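Local coordinates for protein nicotinamide-nucleotide adenylyltransferase NadR family / Ribosylnicotinamide kinase (PDB 6GYE) that binds nicotinamide riboside and probably phosphorylates it and adenylylates the product on the way to NAD+, at residues 13-18 / 116-121; 25-30 / 151-156; 43-48 / 79-84; 47-52 / 85-90; 120-125 / 144-149. All blocks are in the same frame, centred on the assembly; numbering follows the deposited sequence.

Strand 15-21 opens the chain's five-stranded parallel sheet and takes its middle place. Contact 1 (13-18 / 116-121) closes the long loop from it to strand 118-123. Nested inside that loop are contacts 3 and 4, which share Val47 and Val48 and follow strands 43-50 and 80-86 from the body of the sheet to the ends where they pass into loops. Contact 5 begins on the stretch where contact 1 ends, shares Thr120 and Phe121 with it, and adds strand 142-147 at the other edge. Contact 2 (25-30 / 151-156) crosses contact 1 along the chain and encloses contacts 3, 4 and 5. It ties the start of helix 28-40 to helix 151-162.

Contact 1: residues 13-18 / 116-121; sequences GKNIGI and DLSVTF
Ile18 lies alongside the Phe121 ring, the two side chains pointing the same way from paired positions of parallel strands. The ring is met obliquely, with Ile18 CG2 3.7 Å from Phe121 CD1. Ile18 CG1 stands beside the backbone N, anti to the carbonyl carbon (chi1 -76°), and a chi2 of 44° then folds CD1 toward the preceding position of the partner strand, 3.6 Å from Val119 CG1. One isoleucine therefore spans two neighbours on the same face of the sheet. Ile16 continues this apolar row more loosely, its CG1 4.2 Å from Leu117 CD1. The other branch of Leu117, CD2, rests 3.5 Å from the carbonyl oxygen Gly13 O.

The opposite face, that of Asn15, Ser118 and Thr120, is more polar. Asn15 OD1 leans over to within 3.4 Å of Ser118 CB, while Ser118 OG is hydrogen-bonded to Gln142. At the open end the Lys14 chain, bent at chi2 and chi4, lays its CD 3.3 Å from Asp116 O, and its ammonium forms a salt bridge with Glu114. Between the strands the backbones are joined by four bonds: Ser118 N to Lys14 O, Ile16 N to Ser118 O, Thr120 N to Ile16 O and Ile18 N to Thr120 O.

The pair forms the inner part of the parallel sheet. Strand 43-50 bonds to the other edge of 15-18, and strand 142-147 flanks 118-121. Ile108 of helix 95-110 touches both Ile18 and Phe121, and Leu104 touches Phe121.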
# COMPACT_ATOMS: atom_id res chain seq x y z
N GLY A 13 29.77 -13.77 12.07
CA GLY A 13 30.37 -12.90 13.06
C GLY A 13 30.11 -13.36 14.48
O GLY A 13 29.27 -14.22 14.75
N LYS A 14 30.86 -12.77 15.42
CA LYS A 14 30.73 -13.08 16.84
C LYS A 14 29.84 -12.11 17.61
O LYS A 14 29.08 -12.54 18.48
CB LYS A 14 32.12 -13.12 17.50
CG LYS A 14 32.96 -14.33 17.13
CD LYS A 14 32.37 -15.62 17.69
CE LYS A 14 33.36 -16.78 17.56
NZ LYS A 14 33.67 -17.07 16.13
N ASN A 15 29.89 -10.81 17.33
CA ASN A 15 29.07 -9.83 18.05
C ASN A 15 27.78 -9.61 17.28
O ASN A 15 27.78 -9.00 16.20
CB ASN A 15 29.83 -8.52 18.23
CG ASN A 15 31.04 -8.68 19.09
OD1 ASN A 15 30.95 -9.17 20.22
ND2 ASN A 15 32.19 -8.25 18.59
N ILE A 16 26.67 -10.10 17.83
CA ILE A 16 25.38 -10.10 17.15
C ILE A 16 24.41 -9.24 17.95
O ILE A 16 24.27 -9.43 19.17
CB ILE A 16 24.82 -11.52 16.99
CG1 ILE A 16 25.83 -12.45 16.28
CG2 ILE A 16 23.45 -11.46 16.33
CD1 ILE A 16 26.29 -11.99 14.91
N GLY A 17 23.72 -8.33 17.28
CA GLY A 17 22.67 -7.53 17.89
C GLY A 17 21.30 -8.02 17.46
O GLY A 17 21.10 -8.39 16.30
N ILE A 18 20.36 -8.03 18.40
CA ILE A 18 18.99 -8.47 18.15
C ILE A 18 18.10 -7.26 18.32
O ILE A 18 18.05 -6.65 19.41
CB ILE A 18 18.57 -9.61 19.10
CG1 ILE A 18 19.16 -10.98 18.73
CG2 ILE A 18 17.07 -9.82 19.01
CD1 ILE A 18 20.59 -11.06 18.35
N ASP A 116 29.92 -19.52 20.28
CA ASP A 116 30.59 -18.61 21.21
C ASP A 116 30.30 -17.15 20.86
O ASP A 116 31.20 -16.32 20.70
CB ASP A 116 32.09 -18.87 21.24
CG ASP A 116 32.41 -20.33 21.40
OD1 ASP A 116 31.94 -20.92 22.39
OD2 ASP A 116 33.11 -20.88 20.52
N LEU A 117 29.01 -16.84 20.71
CA LEU A 117 28.62 -15.49 20.35
C LEU A 117 28.57 -14.59 21.57
O LEU A 117 28.44 -15.04 22.70
CB LEU A 117 27.24 -15.48 19.71
CG LEU A 117 26.99 -16.39 18.51
CD1 LEU A 117 25.55 -16.18 18.10
CD2 LEU A 117 27.96 -16.07 17.37
N SER A 118 28.66 -13.29 21.31
CA SER A 118 28.33 -12.25 22.27
C SER A 118 27.10 -11.55 21.72
O SER A 118 27.19 -10.82 20.73
CB SER A 118 29.49 -11.28 22.49
OG SER A 118 29.15 -10.28 23.44
N VAL A 119 25.95 -11.81 22.32
CA VAL A 119 24.66 -11.34 21.83
C VAL A 119 24.13 -10.24 22.75
O VAL A 119 24.20 -10.36 23.98
CB VAL A 119 23.66 -12.50 21.74
CG1 VAL A 119 22.30 -11.97 21.33
CG2 VAL A 119 24.15 -13.52 20.74
N THR A 120 23.61 -9.18 22.13
CA THR A 120 22.97 -8.07 22.84
C THR A 120 21.53 -7.91 22.35
O THR A 120 21.30 -7.74 21.15
CB THR A 120 23.75 -6.77 22.64
OG1 THR A 120 25.11 -6.96 23.05
CG2 THR A 120 23.14 -5.63 23.45
N PHE A 121 20.58 -7.97 23.28
CA PHE A 121 19.18 -7.68 23.00
C PHE A 121 18.89 -6.19 23.21
O PHE A 121 19.16 -5.65 24.29
CB PHE A 121 18.28 -8.51 23.92
CG PHE A 121 18.28 -9.99 23.63
CD1 PHE A 121 17.52 -10.50 22.60
CD2 PHE A 121 19.03 -10.86 24.40
CE1 PHE A 121 17.52 -11.86 22.33
CE2 PHE A 121 19.03 -12.23 24.14
CZ PHE A 121 18.28 -12.72 23.11

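Contact 2: residues 25-30 / 151-156; sequences PLHTGH and HDISLS. With SO4 (sulfate ion), chain E.
His27, just ahead of helix 28-40, reaches helix 151-162 with its ring: NE2 donates to the backbone oxygen Ile153 O at 3.1 Å. Its CG sits between the backbone N and the carbonyl carbon (chi1 60°). On the other side of the ring ND1 accepts from Gly29 N at 2.9 Å, which makes His27 the N-cap. One face of the ring takes Ser156 CB in a CH-pi contact, 4.0 Å from the ring centroid. An alanine in place of His27 would probably leave Gly29 N without its cap and Ile153 O without this tie to the neighbouring helix.

Gly29 brings the backbones together, its O 3.7 Å from Ile153 CD1; a CB here would clash with His27 CE1.

His30 ends the segment with both ring nitrogens engaged. ND1 accepts in the ring plane from His27 N at 3.2 Å, completing a capping box, and NE2 gives a nearly straight bond (176°) to sulfate O1 at 2.7 Å. Ile153 CG2 presses on one face of this ring, 3.3 Å from NE2. Thr22 N, Phe23 N and Arg150 also hold the sulfate, an ion probably from the crystallisation liquor. The sequence His-Thr-Gly-His at this helix start fits the HxGH motif of nucleotidylyltransferases, and an anion bound here is consistent with a nucleotide phosphate site.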
# COMPACT_ATOMS: atom_id res chain seq x y z
N PRO A 25 4.01 0.67 10.24
CA PRO A 25 5.07 0.30 9.31
C PRO A 25 6.49 0.49 9.83
O PRO A 25 6.69 1.13 10.84
CB PRO A 25 4.83 1.27 8.16
CG PRO A 25 4.47 2.55 8.90
CD PRO A 25 3.71 2.11 10.14
N LEU A 26 7.45 -0.08 9.11
CA LEU A 26 8.84 0.33 9.22
C LEU A 26 8.98 1.80 8.84
O LEU A 26 8.41 2.25 7.84
CB LEU A 26 9.71 -0.54 8.31
CG LEU A 26 11.19 -0.20 8.14
CD1 LEU A 26 11.94 -0.47 9.43
CD2 LEU A 26 11.76 -1.05 7.01
N HIS A 27 9.73 2.58 9.63
CA HIS A 27 9.95 3.98 9.30
C HIS A 27 11.38 4.37 9.65
O HIS A 27 12.16 3.56 10.15
CB HIS A 27 8.92 4.90 9.98
CG HIS A 27 8.94 4.84 11.48
ND1 HIS A 27 9.94 5.41 12.24
CD2 HIS A 27 8.06 4.30 12.35
CE1 HIS A 27 9.68 5.21 13.52
NE2 HIS A 27 8.54 4.55 13.62
N THR A 28 11.73 5.64 9.36
CA THR A 28 13.13 6.03 9.46
C THR A 28 13.64 6.02 10.90
O THR A 28 14.85 5.88 11.10
CB THR A 28 13.36 7.41 8.82
OG1 THR A 28 12.46 8.35 9.35
CG2 THR A 28 13.11 7.37 7.33
N GLY A 29 12.75 6.17 11.89
CA GLY A 29 13.18 6.00 13.28
C GLY A 29 13.77 4.62 13.54
O GLY A 29 14.86 4.50 14.10
N HIS A 30 13.05 3.57 13.11
CA HIS A 30 13.62 2.22 13.13
C HIS A 30 14.95 2.18 12.41
O HIS A 30 15.94 1.63 12.91
CB HIS A 30 12.67 1.22 12.47
CG HIS A 30 11.36 1.03 13.17
ND1 HIS A 30 10.15 1.31 12.57
CD2 HIS A 30 11.07 0.53 14.39
CE1 HIS A 30 9.17 1.02 13.41
NE2 HIS A 30 9.70 0.54 14.52
N HIS A 151 10.17 5.24 22.97
CA HIS A 151 8.99 6.10 23.00
C HIS A 151 8.80 6.88 21.69
O HIS A 151 7.70 6.90 21.13
CB HIS A 151 9.06 7.05 24.18
CG HIS A 151 7.95 8.06 24.18
ND1 HIS A 151 8.07 9.29 23.57
CD2 HIS A 151 6.69 8.00 24.69
CE1 HIS A 151 6.94 9.96 23.72
NE2 HIS A 151 6.09 9.20 24.39
N ASP A 152 9.86 7.53 21.20
CA ASP A 152 9.74 8.32 19.98
C ASP A 152 9.43 7.44 18.78
O ASP A 152 8.67 7.84 17.89
CB ASP A 152 11.01 9.14 19.74
CG ASP A 152 11.14 10.31 20.71
OD1 ASP A 152 10.37 10.36 21.69
OD2 ASP A 152 12.01 11.18 20.48
N ILE A 153 9.99 6.24 18.73
CA ILE A 153 9.71 5.34 17.61
C ILE A 153 8.25 4.91 17.62
O ILE A 153 7.58 4.93 16.58
CB ILE A 153 10.70 4.17 17.64
CG1 ILE A 153 12.08 4.74 17.34
CG2 ILE A 153 10.31 3.06 16.62
CD1 ILE A 153 13.11 3.72 17.21
N SER A 154 7.72 4.54 18.79
CA SER A 154 6.33 4.13 18.88
C SER A 154 5.38 5.27 18.54
O SER A 154 4.38 5.07 17.83
CB SER A 154 6.04 3.60 20.28
OG SER A 154 6.43 2.25 20.33
N LEU A 155 5.66 6.46 19.05
CA LEU A 155 4.82 7.62 18.75
C LEU A 155 4.83 7.94 17.25
O LEU A 155 3.79 8.31 16.69
CB LEU A 155 5.27 8.82 19.56
CG LEU A 155 4.39 10.06 19.39
CD1 LEU A 155 2.97 9.74 19.85
CD2 LEU A 155 4.93 11.23 20.22
N SER A 156 6.00 7.85 16.61
CA SER A 156 6.09 8.05 15.17
C SER A 156 5.23 7.04 14.44
O SER A 156 4.46 7.40 13.54
CB SER A 156 7.54 7.96 14.70
OG SER A 156 8.25 9.13 15.07
S SO4 E . 7.01 -0.87 16.61
O1 SO4 E . 8.28 -0.16 16.72
O2 SO4 E . 6.41 -0.66 15.29
O3 SO4 E . 7.33 -2.28 16.84
O4 SO4 E . 6.04 -0.40 17.60

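Contact 3: residues 43-48 / 79-84; sequences GVLLVV and NIKVSM
Leu46 packs against both Ile80 and Val82 on the buried, helix-covered face of this parallel strand pair. Its CG, anti to the carbonyl carbon (chi1 -60°), lies 4.0 Å from Ile80 CG2, and its CD1 is equally far from Val82 CG2. Val48 extends the row, with CG2 3.9 Å from Val82 CG1. Helices 28-40 and 63-73 cover this face through Ile34 and Leu70. Leu45 turns to the other face, where its CD1 fits 3.8 Å from Ser83 CB and 3.9 Å from Lys81 CG. An alanine in place of Leu45 would probably open a gap between the bases of Lys81 and Ser83.

The looser parts are the partly exposed Lys81 and Met84. CB and CG of Lys81 meet Leu45 CD1, while the rest of the chain leads away from the partner strand; near the end of the pair Met84 CG comes no closer than 4.1 Å to Val48 O. The backbone stays regular throughout, from Val44 N to Asn79 O at 2.8 Å to Val48 N bonded to Ser83 O. Two parallel strands hydrogen-bonded side by side and connected through helix 63-73 make a beta-alpha-beta crossover, the repeating element of a Rossmann-type nucleotide-binding fold.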
# COMPACT_ATOMS: atom_id res chain seq x y z
N GLY A 43 26.96 -8.36 13.12
CA GLY A 43 25.72 -8.57 12.40
C GLY A 43 24.52 -8.32 13.29
O GLY A 43 24.62 -8.32 14.52
N VAL A 44 23.38 -8.09 12.65
CA VAL A 44 22.14 -7.76 13.33
C VAL A 44 21.05 -8.71 12.86
O VAL A 44 20.89 -8.92 11.65
CB VAL A 44 21.71 -6.30 13.08
CG1 VAL A 44 20.33 -6.03 13.67
CG2 VAL A 44 22.72 -5.33 13.66
N LEU A 45 20.31 -9.27 13.80
CA LEU A 45 19.10 -10.03 13.51
C LEU A 45 17.89 -9.16 13.85
O LEU A 45 17.71 -8.77 15.01
CB LEU A 45 19.07 -11.32 14.32
CG LEU A 45 17.91 -12.28 14.05
CD1 LEU A 45 17.92 -12.73 12.60
CD2 LEU A 45 17.97 -13.48 14.96
N LEU A 46 17.08 -8.82 12.83
CA LEU A 46 15.83 -8.10 13.06
C LEU A 46 14.73 -9.10 13.36
O LEU A 46 14.54 -10.06 12.61
CB LEU A 46 15.43 -7.27 11.85
CG LEU A 46 16.38 -6.18 11.37
CD1 LEU A 46 15.74 -5.36 10.24
CD2 LEU A 46 16.82 -5.30 12.55
N VAL A 47 14.03 -8.91 14.48
CA VAL A 47 12.95 -9.81 14.84
C VAL A 47 11.63 -9.09 14.65
O VAL A 47 11.35 -8.10 15.33
CB VAL A 47 13.11 -10.37 16.26
CG1 VAL A 47 11.92 -11.23 16.61
CG2 VAL A 47 14.37 -11.21 16.33
N VAL A 48 10.83 -9.57 13.70
CA VAL A 48 9.47 -9.10 13.48
C VAL A 48 8.56 -9.98 14.31
O VAL A 48 8.46 -11.18 14.03
CB VAL A 48 9.06 -9.19 12.00
CG1 VAL A 48 7.82 -8.36 11.76
CG2 VAL A 48 10.20 -8.80 11.09
N ASN A 79 25.30 -7.70 6.68
CA ASN A 79 25.24 -8.26 8.02
C ASN A 79 23.86 -8.10 8.68
O ASN A 79 23.78 -8.07 9.91
CB ASN A 79 26.32 -7.63 8.89
CG ASN A 79 26.18 -6.09 9.02
OD1 ASN A 79 25.71 -5.42 8.11
ND2 ASN A 79 26.63 -5.55 10.15
N ILE A 80 22.79 -7.98 7.91
CA ILE A 80 21.46 -7.79 8.48
C ILE A 80 20.53 -8.88 7.97
O ILE A 80 20.30 -8.98 6.76
CB ILE A 80 20.87 -6.40 8.20
CG1 ILE A 80 21.76 -5.29 8.77
CG2 ILE A 80 19.47 -6.26 8.80
CD1 ILE A 80 21.28 -3.91 8.43
N LYS A 81 20.02 -9.69 8.88
CA LYS A 81 19.07 -10.76 8.60
C LYS A 81 17.73 -10.41 9.23
O LYS A 81 17.68 -9.79 10.29
CB LYS A 81 19.58 -12.10 9.14
CG LYS A 81 18.69 -13.31 8.84
CD LYS A 81 18.76 -13.71 7.38
CE LYS A 81 17.92 -14.95 7.07
NZ LYS A 81 17.98 -15.25 5.61
N VAL A 82 16.65 -10.82 8.57
CA VAL A 82 15.28 -10.57 9.02
C VAL A 82 14.62 -11.90 9.33
O VAL A 82 14.64 -12.82 8.49
CB VAL A 82 14.44 -9.81 7.98
CG1 VAL A 82 13.00 -9.69 8.47
CG2 VAL A 82 15.03 -8.43 7.70
N SER A 83 14.03 -12.01 10.52
CA SER A 83 13.42 -13.25 10.98
C SER A 83 12.09 -12.94 11.65
O SER A 83 11.83 -11.82 12.09
CB SER A 83 14.35 -14.00 11.94
OG SER A 83 14.50 -13.27 13.15
N MET A 84 11.26 -13.97 11.76
CA MET A 84 9.88 -13.86 12.20
C MET A 84 9.73 -14.54 13.55
O MET A 84 10.14 -15.70 13.71
CB MET A 84 8.95 -14.51 11.18
CG MET A 84 7.59 -13.90 11.04
SD MET A 84 6.62 -14.70 9.74
CE MET A 84 6.05 -16.16 10.60

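Contact 4: residues 47-52 / 85-90; sequences VVSGYD and LNENDL
Asn88 reaches over to Asp52 where parallel strands 43-50 and 80-86 of the Rossmann-type sheet run out into loops, at the close of an Asx turn. In that turn Asn86 OD1 accepts from Asn88 N at 2.9 Å. The two side chains Asp52 and Asn88 cross at about a right angle, with carboxylate and amide planes 64° apart.

Glu87 is turned differently. Its CG, anti to the carbonyl carbon (chi1 -75°), starts an extended chain that carries the carboxylate back beside Ser49 and Tyr51. OE1 lies near the plane of the Tyr51 ring, at its edge, 3.6 Å from CD1, and the ring and carboxylate planes are 33° apart. A water donates to the same OE1 at 2.7 Å and also bonds to Ser49 OG, while OE2 is held by Trp100 of helix 95-110; both carboxylate oxygens thus have polar partners.

Leu85 CB sits 3.5 Å from Val47 CG1. The bond from Leu85 N to Val48 O is straight, whereas that from Gly50 N to Leu85 O is longer (3.3 Å) and bent as the strands part. Glu87 N donates to Gly50 O at 2.8 Å, the last backbone bond between the two segments. Beyond it the side chain of Asn88 takes over the pairing: OD1 receives Asp52 N at 2.7 Å, in the amide plane and on a lone pair, and ND2 donates to Asp52 OD1 at 3.1 Å from above the carboxylate plane.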
# COMPACT_ATOMS: atom_id res chain seq x y z
N VAL A 47 14.03 -8.91 14.48
CA VAL A 47 12.95 -9.81 14.84
C VAL A 47 11.63 -9.09 14.65
O VAL A 47 11.35 -8.10 15.33
CB VAL A 47 13.11 -10.37 16.26
CG1 VAL A 47 11.92 -11.23 16.61
CG2 VAL A 47 14.37 -11.21 16.33
N VAL A 48 10.83 -9.57 13.70
CA VAL A 48 9.47 -9.10 13.48
C VAL A 48 8.56 -9.98 14.31
O VAL A 48 8.46 -11.18 14.03
CB VAL A 48 9.06 -9.19 12.00
CG1 VAL A 48 7.82 -8.36 11.76
CG2 VAL A 48 10.20 -8.80 11.09
N SER A 49 7.90 -9.41 15.30
CA SER A 49 6.98 -10.19 16.11
C SER A 49 5.54 -9.87 15.73
O SER A 49 5.24 -8.80 15.19
CB SER A 49 7.22 -9.94 17.61
OG SER A 49 7.08 -8.57 17.91
N GLY A 50 4.65 -10.83 15.98
CA GLY A 50 3.25 -10.66 15.64
C GLY A 50 2.44 -11.88 16.01
O GLY A 50 2.97 -12.92 16.40
N TYR A 51 1.12 -11.72 15.88
CA TYR A 51 0.17 -12.80 16.13
C TYR A 51 -1.10 -12.48 15.37
O TYR A 51 -1.34 -11.33 14.98
CB TYR A 51 -0.11 -12.98 17.63
CG TYR A 51 -0.52 -11.70 18.34
CD1 TYR A 51 0.44 -10.84 18.89
CD2 TYR A 51 -1.86 -11.34 18.47
CE1 TYR A 51 0.07 -9.66 19.53
CE2 TYR A 51 -2.23 -10.17 19.11
CZ TYR A 51 -1.26 -9.33 19.64
OH TYR A 51 -1.64 -8.17 20.27
N ASP A 52 -1.93 -13.50 15.16
CA ASP A 52 -3.18 -13.31 14.43
C ASP A 52 -3.99 -12.17 15.03
O ASP A 52 -4.14 -12.07 16.25
CB ASP A 52 -3.99 -14.61 14.43
CG ASP A 52 -3.38 -15.70 13.56
OD1 ASP A 52 -2.44 -15.41 12.79
OD2 ASP A 52 -3.84 -16.86 13.65
N LEU A 85 9.15 -13.83 14.53
CA LEU A 85 8.78 -14.40 15.83
C LEU A 85 7.26 -14.46 15.91
O LEU A 85 6.61 -13.46 16.17
CB LEU A 85 9.34 -13.60 17.00
CG LEU A 85 8.96 -14.22 18.36
CD1 LEU A 85 9.37 -15.67 18.42
CD2 LEU A 85 9.60 -13.48 19.51
N ASN A 86 6.72 -15.66 15.66
CA ASN A 86 5.28 -15.90 15.69
C ASN A 86 4.83 -16.11 17.14
O ASN A 86 5.28 -17.04 17.82
CB ASN A 86 4.97 -17.13 14.83
CG ASN A 86 3.47 -17.39 14.67
OD1 ASN A 86 2.66 -17.06 15.53
ND2 ASN A 86 3.11 -18.00 13.55
N GLU A 87 3.93 -15.26 17.62
CA GLU A 87 3.51 -15.30 19.01
C GLU A 87 2.15 -15.97 19.23
O GLU A 87 1.64 -15.92 20.35
CB GLU A 87 3.50 -13.89 19.60
CG GLU A 87 4.89 -13.36 19.89
CD GLU A 87 4.92 -11.86 20.15
OE1 GLU A 87 3.96 -11.17 19.73
OE2 GLU A 87 5.88 -11.40 20.79
N ASN A 88 1.59 -16.62 18.21
CA ASN A 88 0.32 -17.32 18.36
C ASN A 88 0.45 -18.48 19.35
O ASN A 88 1.54 -18.98 19.61
CB ASN A 88 -0.16 -17.88 17.01
CG ASN A 88 -0.70 -16.82 16.05
OD1 ASN A 88 -1.06 -15.71 16.45
ND2 ASN A 88 -0.75 -17.16 14.78
N ASP A 89 -0.70 -18.89 19.89
CA ASP A 89 -0.79 -20.08 20.75
C ASP A 89 0.17 -20.00 21.94
O ASP A 89 0.89 -20.94 22.25
CB ASP A 89 -0.54 -21.35 19.95
CG ASP A 89 -1.41 -21.44 18.72
OD1 ASP A 89 -2.65 -21.30 18.87
OD2 ASP A 89 -0.87 -21.62 17.61
N LEU A 90 0.15 -18.87 22.61
CA LEU A 90 0.99 -18.74 23.78
C LEU A 90 0.13 -18.73 25.03
O LEU A 90 -0.93 -18.08 25.05
CB LEU A 90 1.79 -17.43 23.74
CG LEU A 90 3.16 -17.41 23.06
CD1 LEU A 90 3.85 -16.11 23.35
CD2 LEU A 90 3.99 -18.56 23.55
O HOH W 1 4.23 -8.68 18.79

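Contact 5: residues 120-125 / 144-149; sequences TFYVGE and AVEIAD
The Glu146 carboxylate meets the Tyr122 ring at its edge, with Glu146 OE2 3.5 Å from Tyr122 CE1. Glu146 CG is anti to the backbone N (chi1 172°), and the chain beyond it is extended, side by side with the tyrosine. Carboxylate and ring planes stand 69° apart. The other oxygen, OE1, rests 3.7 Å from Thr120 CG2, and that methyl in turn sits over one face of the Tyr122 ring, offset toward the rim. Glutamate, threonine and tyrosine thus group on one face of the sheet, with the phenol oxygen hydrogen-bonded to Asn41.

The reverse face is apolar. Val145 divides its two methyls between two residues of the neighbouring strand: CG2 lies 4.0 Å from Phe121 CB and meets the ring obliquely, while CG1 lies 4.1 Å from Val123 CG2.

Backbone bonds run the length of the pair, whose axes are inclined by 27°. Phe121 N donates to Ala144 O at 2.9 Å, Glu146 N to Phe121 O at 2.7 Å, and Val123 N to Glu146 O. Ala148 N adds a bond to Val123 O at 2.8 Å, just past the end of strand 142-147. Asp149 then caps His151 N at the start of helix 151-162.

Strands 118-123 and 142-147 belong to one beta-alpha-beta unit, and its helix 126-133 packs on Val123 and Val145 through Tyr128, Ala129 and Leu132. Helix 95-110 touches Phe121, while strand 15-21 borders the far side of 118-123, leaving 142-147 as an outermost strand of the sheet.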
# COMPACT_ATOMS: atom_id res chain seq x y z
N THR A 120 23.61 -9.18 22.13
CA THR A 120 22.97 -8.07 22.84
C THR A 120 21.53 -7.91 22.35
O THR A 120 21.30 -7.74 21.15
CB THR A 120 23.75 -6.77 22.64
OG1 THR A 120 25.11 -6.96 23.05
CG2 THR A 120 23.14 -5.63 23.45
N PHE A 121 20.58 -7.97 23.28
CA PHE A 121 19.18 -7.68 23.00
C PHE A 121 18.89 -6.19 23.21
O PHE A 121 19.16 -5.65 24.29
CB PHE A 121 18.28 -8.51 23.92
CG PHE A 121 18.28 -9.99 23.63
CD1 PHE A 121 17.52 -10.50 22.60
CD2 PHE A 121 19.03 -10.86 24.40
CE1 PHE A 121 17.52 -11.86 22.33
CE2 PHE A 121 19.03 -12.23 24.14
CZ PHE A 121 18.28 -12.72 23.11
N TYR A 122 18.34 -5.53 22.19
CA TYR A 122 17.88 -4.14 22.32
C TYR A 122 16.38 -4.17 22.60
O TYR A 122 15.59 -4.52 21.72
CB TYR A 122 18.23 -3.33 21.07
CG TYR A 122 19.73 -3.32 20.83
CD1 TYR A 122 20.56 -2.36 21.43
CD2 TYR A 122 20.34 -4.31 20.06
CE1 TYR A 122 21.94 -2.38 21.24
CE2 TYR A 122 21.72 -4.33 19.86
CZ TYR A 122 22.52 -3.36 20.46
OH TYR A 122 23.89 -3.40 20.26
N VAL A 123 16.00 -3.79 23.81
CA VAL A 123 14.66 -4.01 24.37
C VAL A 123 14.09 -2.68 24.84
O VAL A 123 14.79 -1.88 25.46
CB VAL A 123 14.71 -5.02 25.53
CG1 VAL A 123 13.40 -5.07 26.28
CG2 VAL A 123 15.05 -6.39 24.98
N GLY A 124 12.80 -2.46 24.56
CA GLY A 124 12.18 -1.18 24.84
C GLY A 124 11.21 -1.07 26.00
O GLY A 124 10.75 0.03 26.30
N GLU A 125 10.87 -2.19 26.64
CA GLU A 125 9.97 -2.24 27.79
C GLU A 125 10.67 -2.94 28.94
O GLU A 125 11.33 -3.96 28.74
CB GLU A 125 8.67 -2.99 27.49
CG GLU A 125 7.63 -2.20 26.73
CD GLU A 125 7.61 -2.59 25.27
OE1 GLU A 125 8.37 -3.51 24.90
OE2 GLU A 125 6.85 -1.97 24.49
N ALA A 144 23.55 -10.32 26.83
CA ALA A 144 23.30 -9.09 27.56
C ALA A 144 22.01 -8.49 27.01
O ALA A 144 21.70 -8.63 25.82
CB ALA A 144 24.47 -8.09 27.43
N VAL A 145 21.28 -7.82 27.88
CA VAL A 145 20.06 -7.11 27.51
C VAL A 145 20.33 -5.64 27.74
O VAL A 145 20.85 -5.27 28.80
CB VAL A 145 18.84 -7.60 28.31
CG1 VAL A 145 17.68 -6.65 28.14
CG2 VAL A 145 18.45 -8.98 27.86
N GLU A 146 20.01 -4.83 26.76
CA GLU A 146 20.24 -3.40 26.80
C GLU A 146 18.92 -2.68 26.56
O GLU A 146 18.26 -2.92 25.55
CB GLU A 146 21.27 -3.03 25.71
CG GLU A 146 21.53 -1.56 25.46
CD GLU A 146 22.77 -1.33 24.58
OE1 GLU A 146 23.69 -2.18 24.62
OE2 GLU A 146 22.81 -0.30 23.87
N ILE A 147 18.57 -1.79 27.46
CA ILE A 147 17.31 -1.06 27.35
C ILE A 147 17.54 0.12 26.42
O ILE A 147 18.48 0.90 26.60
CB ILE A 147 16.83 -0.60 28.74
CG1 ILE A 147 16.48 -1.82 29.59
CG2 ILE A 147 15.69 0.41 28.62
CD1 ILE A 147 16.83 -1.64 31.01
N ALA A 148 16.70 0.23 25.41
CA ALA A 148 16.71 1.36 24.49
C ALA A 148 15.39 2.09 24.64
O ALA A 148 14.34 1.47 24.82
CB ALA A 148 16.90 0.90 23.05
N ASP A 149 15.43 3.41 24.53
CA ASP A 149 14.21 4.18 24.62
C ASP A 149 13.49 4.11 23.28
O ASP A 149 14.05 4.47 22.24
CB ASP A 149 14.54 5.62 25.00
CG ASP A 149 13.33 6.39 25.44
OD1 ASP A 149 12.21 5.92 25.14
OD2 ASP A 149 13.50 7.44 26.11